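CopN (Chlamydia pneumoniae, PDB 4NRH) acts as a type III secretion gatekeeper that, in complex with the chaperone Scc3, probably directs secretion of the translocator proteins. Local coordinates at residues D17-Y22 and E33-R38; Y70-T75 and A85-R90; L192-T197 and Q275-L280; Y201-V206 and L224-V229. All blocks are in the same frame, centred on the assembly; numbering follows the deposited sequence.

Contact 1: D17-Y22 and E33-R38; sequences DLADKY and ELRGLR
R35 joins two aspartates of the facing segment through one nitrogen, NH1. The stronger bond runs from R35 NH1 to D20 OD1, at 2.8 Å and nearly straight (163°). D20 OD1 lies close to the guanidinium plane, but NH1 meets that oxygen from above the carboxylate plane. D17 adds a second salt bridge, with its OD1 3.1 Å from R35 NH1, and its OD2 takes a weak hydrogen bond from the same nitrogen. The R35 chain bends at chi3 (-69°), which sets the direction of NE. R35 NH2 is held separately, by Q32. D17 is also the N-cap of helix 18-24: its OD1 accepts from D20 N at 3.1 Å. The two carboxylates come close, with D17 OD1 3.0 Å from D20 OD2. The arginine charge probably eases that repulsion. A water bridges D17 OD2, at 2.7 Å, to R38 NH1. Next to the salt bridges, A19 CB packs on R35 CG at 3.7 Å and also touches L34 CB. L34 CD1 touches both A19 O and Y22 CB. Y22 sends its hydroxyl away from here, to Q73. Helix 61-74 covers part of this apolar side through Y70. The short axes of 18-22 and 33-38 run at 132°, well off antiparallel, in a helix pair of the HrpJ-like region closed by a salt-bridge network built on a helix N-cap.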
# COMPACT_ATOMS: atom_id res chain seq x y z
N ASP A 17 37.49 -9.33 22.45
CA ASP A 17 36.94 -9.02 23.77
C ASP A 17 35.49 -8.54 23.62
O ASP A 17 35.01 -8.38 22.50
CB ASP A 17 37.80 -7.98 24.50
CG ASP A 17 37.49 -6.55 24.09
OD1 ASP A 17 37.19 -6.31 22.90
OD2 ASP A 17 37.55 -5.66 24.96
N LEU A 18 34.81 -8.33 24.74
CA LEU A 18 33.38 -8.03 24.71
C LEU A 18 33.07 -6.69 24.05
O LEU A 18 32.07 -6.55 23.35
CB LEU A 18 32.81 -8.05 26.13
CG LEU A 18 31.30 -7.82 26.22
CD1 LEU A 18 30.54 -8.88 25.43
CD2 LEU A 18 30.84 -7.82 27.67
N ALA A 19 33.93 -5.70 24.28
CA ALA A 19 33.74 -4.37 23.70
C ALA A 19 33.71 -4.41 22.18
O ALA A 19 32.91 -3.73 21.54
CB ALA A 19 34.82 -3.42 24.19
N ASP A 20 34.60 -5.21 21.60
CA ASP A 20 34.67 -5.37 20.15
C ASP A 20 33.41 -6.04 19.59
O ASP A 20 32.99 -5.74 18.47
CB ASP A 20 35.91 -6.18 19.76
CG ASP A 20 37.20 -5.44 20.05
OD1 ASP A 20 37.15 -4.21 20.24
OD2 ASP A 20 38.26 -6.09 20.10
N LYS A 21 32.81 -6.94 20.37
CA LYS A 21 31.61 -7.64 19.93
C LYS A 21 30.41 -6.70 19.86
O LYS A 21 29.61 -6.76 18.92
CB LYS A 21 31.30 -8.83 20.85
CG LYS A 21 32.36 -9.91 20.85
CD LYS A 21 32.04 -11.00 21.86
CE LYS A 21 33.14 -12.04 21.92
NZ LYS A 21 33.36 -12.70 20.60
N TYR A 22 30.29 -5.83 20.86
CA TYR A 22 29.26 -4.80 20.86
C TYR A 22 29.40 -3.86 19.66
O TYR A 22 28.41 -3.47 19.04
CB TYR A 22 29.32 -3.98 22.16
CG TYR A 22 28.42 -4.48 23.27
CD1 TYR A 22 28.83 -5.50 24.12
CD2 TYR A 22 27.17 -3.92 23.47
CE1 TYR A 22 28.01 -5.95 25.13
CE2 TYR A 22 26.34 -4.36 24.49
CZ TYR A 22 26.77 -5.38 25.31
OH TYR A 22 25.95 -5.83 26.33
N GLU A 33 36.29 3.06 22.08
CA GLU A 33 35.48 4.05 22.78
C GLU A 33 34.73 3.44 23.96
O GLU A 33 34.50 4.11 24.97
CB GLU A 33 34.50 4.71 21.81
CG GLU A 33 35.17 5.68 20.83
CD GLU A 33 34.32 5.96 19.61
OE1 GLU A 33 33.18 5.44 19.54
OE2 GLU A 33 34.79 6.69 18.72
N LEU A 34 34.34 2.18 23.83
CA LEU A 34 33.66 1.48 24.92
C LEU A 34 34.62 1.17 26.06
O LEU A 34 34.29 1.36 27.23
CB LEU A 34 33.01 0.19 24.41
CG LEU A 34 31.71 0.37 23.61
CD1 LEU A 34 31.26 -0.95 23.01
CD2 LEU A 34 30.63 0.96 24.50
N ARG A 35 35.82 0.70 25.72
CA ARG A 35 36.84 0.42 26.72
C ARG A 35 37.32 1.71 27.39
O ARG A 35 37.63 1.72 28.58
CB ARG A 35 38.03 -0.32 26.10
CG ARG A 35 37.72 -1.75 25.69
CD ARG A 35 38.97 -2.47 25.22
NE ARG A 35 39.47 -1.94 23.95
CZ ARG A 35 39.13 -2.43 22.76
NH1 ARG A 35 38.30 -3.46 22.67
NH2 ARG A 35 39.63 -1.89 21.65
N GLY A 36 37.37 2.79 26.61
CA GLY A 36 37.75 4.09 27.13
C GLY A 36 36.80 4.56 28.21
O GLY A 36 37.21 5.15 29.21
N LEU A 37 35.51 4.31 27.99
CA LEU A 37 34.48 4.65 28.97
C LEU A 37 34.63 3.78 30.21
O LEU A 37 34.54 4.26 31.34
CB LEU A 37 33.09 4.48 28.36
CG LEU A 37 31.90 4.70 29.30
CD1 LEU A 37 31.96 6.07 29.95
CD2 LEU A 37 30.58 4.52 28.55
N ARG A 38 34.86 2.49 29.99
CA ARG A 38 35.07 1.53 31.07
C ARG A 38 36.26 1.90 31.94
O ARG A 38 36.19 1.82 33.17
CB ARG A 38 35.27 0.13 30.49
CG ARG A 38 35.53 -0.94 31.53
CD ARG A 38 36.16 -2.17 30.90
NE ARG A 38 37.48 -1.87 30.35
CZ ARG A 38 38.20 -2.72 29.63
NH1 ARG A 38 37.73 -3.94 29.36
NH2 ARG A 38 39.39 -2.36 29.17
O HOH W 1 39.09 -5.66 27.13

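Contact 2: Y70-T75 and A85-R90; sequences YLVQTT and ALIQAR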
# COMPACT_ATOMS: atom_id res chain seq x y z
N TYR A 70 26.80 -2.70 27.88
CA TYR A 70 28.15 -3.25 27.82
C TYR A 70 28.84 -3.20 29.18
O TYR A 70 29.46 -4.17 29.60
CB TYR A 70 28.99 -2.50 26.78
CG TYR A 70 30.48 -2.62 27.03
CD1 TYR A 70 31.16 -3.80 26.77
CD2 TYR A 70 31.20 -1.55 27.55
CE1 TYR A 70 32.51 -3.92 27.01
CE2 TYR A 70 32.56 -1.66 27.79
CZ TYR A 70 33.21 -2.84 27.51
OH TYR A 70 34.56 -2.96 27.75
N LEU A 71 28.74 -2.05 29.85
CA LEU A 71 29.39 -1.85 31.14
C LEU A 71 28.89 -2.84 32.18
O LEU A 71 29.68 -3.41 32.94
CB LEU A 71 29.18 -0.42 31.63
CG LEU A 71 29.88 0.68 30.83
CD1 LEU A 71 29.46 2.06 31.33
CD2 LEU A 71 31.39 0.52 30.90
N VAL A 72 27.58 -3.03 32.23
CA VAL A 72 26.97 -3.99 33.14
C VAL A 72 27.44 -5.41 32.85
O VAL A 72 27.73 -6.18 33.76
CB VAL A 72 25.43 -3.93 33.06
CG1 VAL A 72 24.80 -5.11 33.79
CG2 VAL A 72 24.92 -2.61 33.63
N GLN A 73 27.53 -5.75 31.56
CA GLN A 73 27.87 -7.10 31.14
C GLN A 73 29.35 -7.44 31.32
O GLN A 73 29.69 -8.58 31.64
CB GLN A 73 27.46 -7.31 29.68
CG GLN A 73 27.48 -8.77 29.24
CD GLN A 73 27.07 -8.95 27.79
OE1 GLN A 73 26.64 -8.00 27.13
NE2 GLN A 73 27.20 -10.17 27.28
N THR A 74 30.22 -6.46 31.13
CA THR A 74 31.66 -6.71 31.13
C THR A 74 32.29 -6.68 32.52
O THR A 74 33.41 -7.15 32.71
CB THR A 74 32.41 -5.71 30.23
OG1 THR A 74 33.74 -6.19 29.97
CG2 THR A 74 32.50 -4.34 30.90
N THR A 75 31.57 -6.12 33.49
CA THR A 75 32.11 -5.94 34.84
C THR A 75 32.21 -7.26 35.61
O THR A 75 31.20 -7.89 35.91
CB THR A 75 31.27 -4.95 35.65
OG1 THR A 75 31.23 -3.69 34.96
CG2 THR A 75 31.87 -4.74 37.03
N ALA A 85 26.24 -0.64 41.10
CA ALA A 85 26.09 0.77 40.78
C ALA A 85 25.75 0.97 39.31
O ALA A 85 24.96 1.86 38.96
CB ALA A 85 27.36 1.54 41.14
N LEU A 86 26.33 0.15 38.45
CA LEU A 86 26.08 0.22 37.01
C LEU A 86 24.65 -0.19 36.66
O LEU A 86 24.02 0.42 35.80
CB LEU A 86 27.08 -0.64 36.25
CG LEU A 86 28.50 -0.08 36.15
CD1 LEU A 86 29.48 -1.17 35.76
CD2 LEU A 86 28.56 1.06 35.16
N ILE A 87 24.16 -1.24 37.32
CA ILE A 87 22.80 -1.71 37.10
C ILE A 87 21.79 -0.63 37.47
O ILE A 87 20.84 -0.38 36.73
CB ILE A 87 22.51 -3.00 37.90
CG1 ILE A 87 23.35 -4.16 37.37
CG2 ILE A 87 21.03 -3.35 37.83
CD1 ILE A 87 23.36 -5.38 38.27
N GLN A 88 22.00 -0.00 38.62
CA GLN A 88 21.16 1.10 39.06
C GLN A 88 21.24 2.27 38.08
O GLN A 88 20.22 2.86 37.72
CB GLN A 88 21.55 1.58 40.46
CG GLN A 88 21.24 0.59 41.57
CD GLN A 88 21.94 0.94 42.87
OE1 GLN A 88 22.52 0.07 43.53
NE2 GLN A 88 21.90 2.21 43.25
N ALA A 89 22.46 2.60 37.67
CA ALA A 89 22.69 3.71 36.74
C ALA A 89 21.99 3.48 35.40
O ALA A 89 21.38 4.41 34.86
CB ALA A 89 24.18 3.90 36.52
N ARG A 90 22.07 2.26 34.88
CA ARG A 90 21.40 1.92 33.63
C ARG A 90 19.89 2.06 33.78
O ARG A 90 19.21 2.57 32.88
CB ARG A 90 21.76 0.51 33.18
CG ARG A 90 20.97 0.04 31.97
CD ARG A 90 21.49 -1.28 31.41
NE ARG A 90 21.21 -2.40 32.30
CZ ARG A 90 21.01 -3.65 31.88
NH1 ARG A 90 21.06 -3.92 30.58
NH2 ARG A 90 20.76 -4.61 32.75
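L71 O is gripped by T75 and also touched by L86 from the other helix. T75 OG1 donates to L71 O at 2.6 Å, and T75 N adds a weak backbone bond to the same oxygen. T75 is the first residue to leave helical backbone angles, so the hydroxyl bond ties the helix end back onto its last turn. L86 CD1 sits 3.6 Å from L71 O. It is closer still to T75 OG1, at 3.2 Å, where the two side chains meet tip to tip. The other methyl, L86 CD2, packs 3.9 Å from L71 CB, and the two leucines cross at about a right angle. V72 fills the other side of the contact with one methyl on each partner: CG2 lies against L86 CB and O, while CG1, anti to the backbone N, meets I87 CG1 at 4.0 Å. V72 also lies over one face of the R90 guanidinium, with CG2 3.9 Å from R90 NE. The charge of R90 is met elsewhere, by a salt bridge from NH1 to D69. No hydrogen bond joins the two segments. They run nearly antiparallel, at 157°, with axes 9.1 Å apart. Helix 31-40 packs on L71 through L37 and R38, and helix 47-57 reaches L86 through I50. Helix 61-74 thus packs on helices 18-24 and 31-40 as well as on helix 80-97.

Contact 3: L192-T197 and Q275-L280; sequences LQAVLT and QTSSRL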
# COMPACT_ATOMS: atom_id res chain seq x y z
N LEU A 192 1.23 6.50 1.92
CA LEU A 192 2.27 7.46 1.57
C LEU A 192 3.10 6.96 0.40
O LEU A 192 3.39 7.71 -0.54
CB LEU A 192 3.16 7.75 2.77
CG LEU A 192 4.38 8.64 2.49
CD1 LEU A 192 3.95 9.99 1.94
CD2 LEU A 192 5.23 8.81 3.74
N GLN A 193 3.49 5.69 0.46
CA GLN A 193 4.30 5.08 -0.59
C GLN A 193 3.56 5.07 -1.92
O GLN A 193 4.17 5.20 -2.98
CB GLN A 193 4.70 3.66 -0.20
CG GLN A 193 5.64 3.59 0.99
CD GLN A 193 6.18 2.19 1.23
OE1 GLN A 193 5.44 1.21 1.17
NE2 GLN A 193 7.47 2.09 1.49
N ALA A 194 2.24 4.92 -1.86
CA ALA A 194 1.40 4.96 -3.06
C ALA A 194 1.40 6.37 -3.65
O ALA A 194 1.55 6.56 -4.86
CB ALA A 194 -0.01 4.51 -2.74
N VAL A 195 1.22 7.36 -2.78
CA VAL A 195 1.25 8.76 -3.17
C VAL A 195 2.59 9.14 -3.80
O VAL A 195 2.64 9.87 -4.80
CB VAL A 195 0.97 9.68 -1.95
CG1 VAL A 195 1.31 11.13 -2.28
CG2 VAL A 195 -0.48 9.55 -1.52
N LEU A 196 3.68 8.62 -3.24
CA LEU A 196 5.02 8.90 -3.74
C LEU A 196 5.24 8.45 -5.18
O LEU A 196 6.02 9.05 -5.91
CB LEU A 196 6.07 8.24 -2.84
CG LEU A 196 6.32 8.90 -1.48
CD1 LEU A 196 7.29 8.08 -0.66
CD2 LEU A 196 6.83 10.32 -1.67
N THR A 197 4.55 7.38 -5.59
CA THR A 197 4.67 6.87 -6.95
C THR A 197 4.24 7.91 -7.97
O THR A 197 4.79 7.99 -9.07
CB THR A 197 3.84 5.59 -7.16
OG1 THR A 197 2.45 5.89 -7.01
CG2 THR A 197 4.24 4.52 -6.15
N GLN A 275 0.44 3.70 -14.51
CA GLN A 275 1.85 3.81 -14.11
C GLN A 275 2.01 4.11 -12.63
O GLN A 275 3.10 3.97 -12.07
CB GLN A 275 2.55 4.89 -14.94
CG GLN A 275 2.59 4.61 -16.43
CD GLN A 275 3.53 3.47 -16.78
OE1 GLN A 275 3.11 2.31 -16.85
NE2 GLN A 275 4.79 3.79 -17.00
N THR A 276 0.92 4.51 -11.98
CA THR A 276 0.96 4.80 -10.55
C THR A 276 0.31 3.67 -9.76
O THR A 276 -0.38 2.82 -10.32
CB THR A 276 0.26 6.13 -10.23
OG1 THR A 276 -1.10 6.10 -10.70
CG2 THR A 276 0.99 7.29 -10.90
N SER A 277 0.54 3.68 -8.45
CA SER A 277 0.11 2.60 -7.57
C SER A 277 -1.40 2.37 -7.58
O SER A 277 -2.18 3.33 -7.57
CB SER A 277 0.58 2.86 -6.14
OG SER A 277 0.06 1.89 -5.25
N SER A 278 -1.80 1.11 -7.60
CA SER A 278 -3.21 0.73 -7.55
C SER A 278 -3.85 1.15 -6.23
O SER A 278 -5.06 1.34 -6.15
CB SER A 278 -3.36 -0.78 -7.76
OG SER A 278 -2.91 -1.50 -6.63
N ARG A 279 -3.02 1.27 -5.20
CA ARG A 279 -3.48 1.65 -3.87
C ARG A 279 -4.03 3.07 -3.83
O ARG A 279 -4.78 3.43 -2.92
CB ARG A 279 -2.33 1.49 -2.86
CG ARG A 279 -2.76 1.50 -1.41
CD ARG A 279 -1.57 1.28 -0.49
NE ARG A 279 -1.94 1.36 0.91
CZ ARG A 279 -2.38 0.34 1.63
NH1 ARG A 279 -2.51 -0.86 1.07
NH2 ARG A 279 -2.69 0.51 2.91
N LEU A 280 -3.66 3.88 -4.81
CA LEU A 280 -4.15 5.25 -4.93
C LEU A 280 -5.66 5.33 -5.08
O LEU A 280 -6.28 6.34 -4.74
CB LEU A 280 -3.50 5.95 -6.13
CG LEU A 280 -2.03 6.36 -5.99
CD1 LEU A 280 -1.59 7.06 -7.26
CD2 LEU A 280 -1.85 7.26 -4.78
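A194 and S277 bring the two backbones closest, with their CA atoms 5.3 Å apart. T197 and T276 follow at 5.6 Å. The first segment is helical; the second is a loop that turns into a short 3-10 segment at S278. One hydrogen bond joins them: S277 N donates to T197 OG1 at 3.3 Å, almost straight (168°). T197 OG1 stands between its own backbone N and carbonyl carbon (chi1 65°). It also lies very close to A194 O, at a length too short to be relied on. S277 forms an ST turn, in which its OG accepts from R279 N at 3.1 Å. The turn lies in the loop joining helix 259-272 to helix 284-301, which packs here on the long helix 179-215. A194 CB fits against S277 OG, at 3.6 Å, and against R279 CB. L280 comes in from beside them, and its CD2 rests 3.5 Å from A194 O and close to V195. The polar ends of S277 and R279 meet the bound chaperone: S277 OG bonds E23 of the chaperone chain, and R279 NH2 makes a salt bridge with D29 of that chain. T276 OG1 is hydrogen-bonded to A272 O and to Y233.

Contact 4: Y201-V206 and L224-V229; sequences YFESRV and LNFVKV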
# COMPACT_ATOMS: atom_id res chain seq x y z
N TYR A 201 6.49 9.59 -10.73
CA TYR A 201 6.07 9.52 -12.13
C TYR A 201 6.12 10.88 -12.80
O TYR A 201 6.70 11.03 -13.87
CB TYR A 201 4.65 8.94 -12.23
CG TYR A 201 4.12 8.86 -13.64
CD1 TYR A 201 4.65 7.96 -14.55
CD2 TYR A 201 3.10 9.70 -14.06
CE1 TYR A 201 4.17 7.88 -15.84
CE2 TYR A 201 2.61 9.63 -15.35
CZ TYR A 201 3.15 8.72 -16.24
OH TYR A 201 2.67 8.65 -17.53
N PHE A 202 5.52 11.88 -12.16
CA PHE A 202 5.44 13.22 -12.75
C PHE A 202 6.79 13.93 -12.79
O PHE A 202 7.06 14.70 -13.71
CB PHE A 202 4.42 14.07 -11.99
CG PHE A 202 3.01 13.60 -12.17
CD1 PHE A 202 2.47 13.46 -13.44
CD2 PHE A 202 2.21 13.31 -11.07
CE1 PHE A 202 1.17 13.03 -13.61
CE2 PHE A 202 0.91 12.88 -11.24
CZ PHE A 202 0.39 12.74 -12.51
N GLU A 203 7.65 13.68 -11.80
CA GLU A 203 8.97 14.29 -11.76
C GLU A 203 9.77 13.95 -13.02
O GLU A 203 10.55 14.75 -13.52
CB GLU A 203 9.74 13.86 -10.52
CG GLU A 203 11.14 14.45 -10.42
CD GLU A 203 11.81 14.16 -9.09
OE1 GLU A 203 11.50 13.12 -8.48
OE2 GLU A 203 12.66 14.97 -8.66
N SER A 204 9.57 12.73 -13.51
CA SER A 204 10.23 12.28 -14.73
C SER A 204 9.54 12.78 -15.99
O SER A 204 10.20 13.27 -16.91
CB SER A 204 10.30 10.75 -14.75
OG SER A 204 10.47 10.26 -16.07
N ARG A 205 8.22 12.66 -16.04
CA ARG A 205 7.46 12.91 -17.27
C ARG A 205 7.18 14.38 -17.56
O ARG A 205 7.17 14.79 -18.72
CB ARG A 205 6.14 12.14 -17.23
CG ARG A 205 6.27 10.65 -16.92
CD ARG A 205 7.16 9.93 -17.91
NE ARG A 205 6.80 10.24 -19.30
CZ ARG A 205 7.52 9.86 -20.35
NH1 ARG A 205 8.63 9.15 -20.18
NH2 ARG A 205 7.12 10.18 -21.57
N VAL A 206 6.92 15.17 -16.52
CA VAL A 206 6.58 16.59 -16.72
C VAL A 206 7.68 17.38 -17.46
O VAL A 206 7.36 18.13 -18.39
CB VAL A 206 6.26 17.28 -15.37
CG1 VAL A 206 6.24 18.80 -15.53
CG2 VAL A 206 4.92 16.79 -14.83
N LEU A 224 4.43 26.41 -13.05
CA LEU A 224 4.10 25.01 -13.29
C LEU A 224 5.28 24.08 -13.01
O LEU A 224 6.37 24.25 -13.56
CB LEU A 224 3.63 24.81 -14.73
CG LEU A 224 3.30 23.36 -15.10
CD1 LEU A 224 2.12 22.86 -14.30
CD2 LEU A 224 3.04 23.23 -16.59
N ASN A 225 5.06 23.09 -12.15
CA ASN A 225 6.09 22.10 -11.84
C ASN A 225 5.46 20.74 -11.53
O ASN A 225 4.24 20.63 -11.41
CB ASN A 225 6.97 22.57 -10.68
CG ASN A 225 6.16 23.02 -9.48
OD1 ASN A 225 5.46 22.22 -8.86
ND2 ASN A 225 6.25 24.30 -9.15
N PHE A 226 6.29 19.72 -11.39
CA PHE A 226 5.79 18.36 -11.20
C PHE A 226 5.04 18.18 -9.88
O PHE A 226 4.19 17.30 -9.76
CB PHE A 226 6.94 17.35 -11.30
CG PHE A 226 7.82 17.29 -10.09
CD1 PHE A 226 8.88 18.17 -9.95
CD2 PHE A 226 7.61 16.34 -9.10
CE1 PHE A 226 9.70 18.12 -8.83
CE2 PHE A 226 8.43 16.29 -7.99
CZ PHE A 226 9.47 17.18 -7.86
N VAL A 227 5.36 19.01 -8.89
CA VAL A 227 4.67 18.97 -7.62
C VAL A 227 3.24 19.48 -7.78
O VAL A 227 2.29 18.89 -7.27
CB VAL A 227 5.40 19.79 -6.54
CG1 VAL A 227 4.59 19.82 -5.25
CG2 VAL A 227 6.79 19.22 -6.30
N LYS A 228 3.10 20.58 -8.52
CA LYS A 228 1.79 21.15 -8.82
C LYS A 228 0.93 20.16 -9.60
O LYS A 228 -0.26 19.99 -9.31
CB LYS A 228 1.94 22.45 -9.60
CG LYS A 228 2.20 23.68 -8.74
CD LYS A 228 1.01 23.98 -7.84
CE LYS A 228 1.18 25.31 -7.13
NZ LYS A 228 0.01 25.63 -6.27
N VAL A 229 1.54 19.52 -10.59
CA VAL A 229 0.84 18.54 -11.42
C VAL A 229 0.40 17.33 -10.59
O VAL A 229 -0.71 16.83 -10.75
CB VAL A 229 1.73 18.06 -12.59
CG1 VAL A 229 1.00 17.01 -13.41
CG2 VAL A 229 2.13 19.24 -13.46
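F226 and E203 meet through different chi1 torsions. F226 holds CG between its backbone N and carbonyl carbon (chi1 76°), while E203 CG is anti to the backbone N (179°). The E203 chain is extended beyond CG and runs beside the F226 ring, pointing the same way. E203 CB lies over one face of the ring, 3.6 Å from F226 CD2, in a CH-pi contact. Further out, the E203 carboxylate stacks nearly flat on the ring, its plane 11° from that of the ring, with OE2 4.0 Å from F226 CZ. V227 CG2 packs on the opposite face. A second CH-pi contact has V229 CG1 above the F202 ring, 4.0 Å from the ring centroid and nearest to CD1. Y201 CD2 lies over the rim of the opposite face. V206 CG2 completes the core, 4.0 Å from V229 CG2 and about as far from F226 CA. F226 CB presses on F202 O at 3.6 Å. N225 caps the start of helix 226-237, its OD1 accepting from K228 N at 2.9 Å. Outside the pair, the rings of F202 and Y233 pack edge-to-face, as do those of F226 and Y152. No hydrogen bond crosses between the segments, so this corner of the third helical domain is joined by apolar and CH-pi packing. The E203 carboxylate over F226 probably adds dispersion rather than electrostatic attraction.

Overall arrangement
The contacts form two pairs on opposite sides of the chain's centre. Contacts 1 and 2 lie 13 Å apart between centres, in the HrpJ-like region. They touch through Y70, which packs on A19 and L34. The bound sodium ion is about 8 Å from the side chain of L34 in contact 1. Contacts 3 and 4 share helix 179-215, with centres 15 Å apart, and Q275 packs on Y201 where they meet. Contact 3 also faces the chaperone, which touches none of the other three. Centres of contacts 1 and 3 are 45 Å apart, and those of 2 and 4 are 55 Å apart.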